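Local coordinates for foldase protein PrsA 2 (Bacillus anthracis, PDB 6VJ4), which assists the extracellular folding of several secreted proteins, is important for secretion of the protective antigen, and has peptidyl-prolyl cis-trans isomerase activity, at residues 64-67 with 68-71. Numbering follows the deposited sequence.
Sequences FKNV and LKNN
Phe-64 and Leu-68 meet one turn apart on the short amphipathic alpha-helix 64-70, where the Leu-68 methyl CD1 lies 3.4 Å from Phe-64 CE2 and 3.8 Å from CZ. Both side chains leave the backbone with CG anti to N (chi1 -177° and -170°), which brings the far rim of the ring to one branch of the leucine. The same two residues are joined by the i to i+4 bond from Leu-68 N to Phe-64 O, 2.8 Å long. The bond from Lys-69 N to Lys-65 O follows, then one from Asn-70 N to Asn-66 O. Apolar residues suit the face turned to the neighbouring helices: the Phe-64 ring stands edge-to-face with Phe-79 of helix 76-95, and Leu-68 also touches the Phe-79 side chain; Phe-64 lies on Ala-56 and Val-67 on Tyr-60 of helix 46-60. Polar residues suit the outer side. There Asn-66 and Lys-69 run side by side, OD1 3.9 Å from NZ, too far for a hydrogen bond, while the other branch of the amide, ND2, donates to Gln-63 OE1. Two asparagines, whose short polar side chains tolerate solvent, close the segment; the backbone N of Asn-71 donates to Val-67 O at 2.7 Å.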
loop_
_atom_site.group_PDB
_atom_site.type_symbol
_atom_site.label_atom_id
_atom_site.label_comp_id
_atom_site.label_asym_id
_atom_site.label_seq_id
_atom_site.Cartn_x
_atom_site.Cartn_y
_atom_site.Cartn_z
ATOM N N PHE A 64 15.339 23.166 -20.970
ATOM C CA PHE A 64 14.342 22.234 -20.375
ATOM C C PHE A 64 15.025 20.932 -19.927
ATOM O O PHE A 64 14.822 20.520 -18.766
ATOM C CB PHE A 64 13.199 21.983 -21.367
ATOM C CG PHE A 64 12.090 21.098 -20.855
ATOM C CD1 PHE A 64 11.088 21.611 -20.044
ATOM C CD2 PHE A 64 12.035 19.756 -21.198
ATOM C CE1 PHE A 64 10.069 20.796 -19.573
ATOM C CE2 PHE A 64 11.012 18.943 -20.728
ATOM C CZ PHE A 64 10.033 19.465 -19.916
ATOM N N LYS A 65 15.824 20.319 -20.805
ATOM C CA LYS A 65 16.496 19.035 -20.463
ATOM C C LYS A 65 17.425 19.238 -19.260
ATOM O O LYS A 65 17.398 18.386 -18.351
ATOM C CB LYS A 65 17.260 18.483 -21.671
ATOM C CG LYS A 65 16.388 17.895 -22.772
ATOM C CD LYS A 65 17.180 17.310 -23.923
ATOM C CE LYS A 65 16.311 16.605 -24.944
ATOM N NZ LYS A 65 15.624 15.426 -24.363
ATOM N N ASN A 66 18.204 20.325 -19.258
ATOM C CA ASN A 66 19.156 20.612 -18.149
ATOM C C ASN A 66 18.388 20.804 -16.837
ATOM O O ASN A 66 18.667 20.044 -15.889
ATOM C CB ASN A 66 20.049 21.817 -18.458
ATOM C CG ASN A 66 21.145 21.504 -19.457
ATOM O OD1 ASN A 66 21.587 20.360 -19.565
ATOM N ND2 ASN A 66 21.603 22.517 -20.175
ATOM N N VAL A 67 17.461 21.769 -16.784
ATOM C CA VAL A 67 16.682 22.007 -15.528
ATOM C C VAL A 67 16.027 20.685 -15.112
ATOM O O VAL A 67 16.062 20.363 -13.909
ATOM C CB VAL A 67 15.649 23.143 -15.679
ATOM C CG1 VAL A 67 16.316 24.505 -15.801
ATOM C CG2 VAL A 67 14.696 22.906 -16.838
ATOM N N LEU A 68 15.481 19.947 -16.083
ATOM C CA LEU A 68 14.848 18.624 -15.841
ATOM C C LEU A 68 15.912 17.668 -15.276
ATOM O O LEU A 68 15.613 16.962 -14.291
ATOM C CB LEU A 68 14.245 18.146 -17.170
ATOM C CG LEU A 68 13.344 16.914 -17.120
ATOM C CD1 LEU A 68 12.357 16.925 -18.278
ATOM C CD2 LEU A 68 14.159 15.627 -17.116
ATOM N N LYS A 69 17.122 17.692 -15.844
ATOM C CA LYS A 69 18.243 16.839 -15.356
ATOM C C LYS A 69 18.669 17.320 -13.963
ATOM O O LYS A 69 18.851 16.468 -13.067
ATOM C CB LYS A 69 19.440 16.921 -16.312
ATOM C CG LYS A 69 20.642 16.064 -15.931
ATOM C CD LYS A 69 21.933 16.487 -16.607
ATOM C CE LYS A 69 21.850 16.530 -18.119
ATOM N NZ LYS A 69 23.142 16.938 -18.719
ATOM N N ASN A 70 18.820 18.641 -13.808
ATOM C CA ASN A 70 19.260 19.275 -12.535
ATOM C C ASN A 70 18.217 19.028 -11.438
ATOM O O ASN A 70 18.626 18.926 -10.265
ATOM C CB ASN A 70 19.529 20.773 -12.711
ATOM C CG ASN A 70 20.707 21.063 -13.619
ATOM O OD1 ASN A 70 21.405 20.149 -14.055
ATOM N ND2 ASN A 70 20.936 22.332 -13.910
ATOM N N ASN A 71 16.934 18.937 -11.810
ATOM C CA ASN A 71 15.838 18.699 -10.826
ATOM C C ASN A 71 15.827 17.225 -10.396
ATOM O O ASN A 71 15.072 16.894 -9.460
ATOM C CB ASN A 71 14.471 19.123 -11.372
ATOM C CG ASN A 71 14.266 20.625 -11.373
ATOM O OD1 ASN A 71 15.166 21.386 -11.022
ATOM N ND2 ASN A 71 13.076 21.061 -11.754
#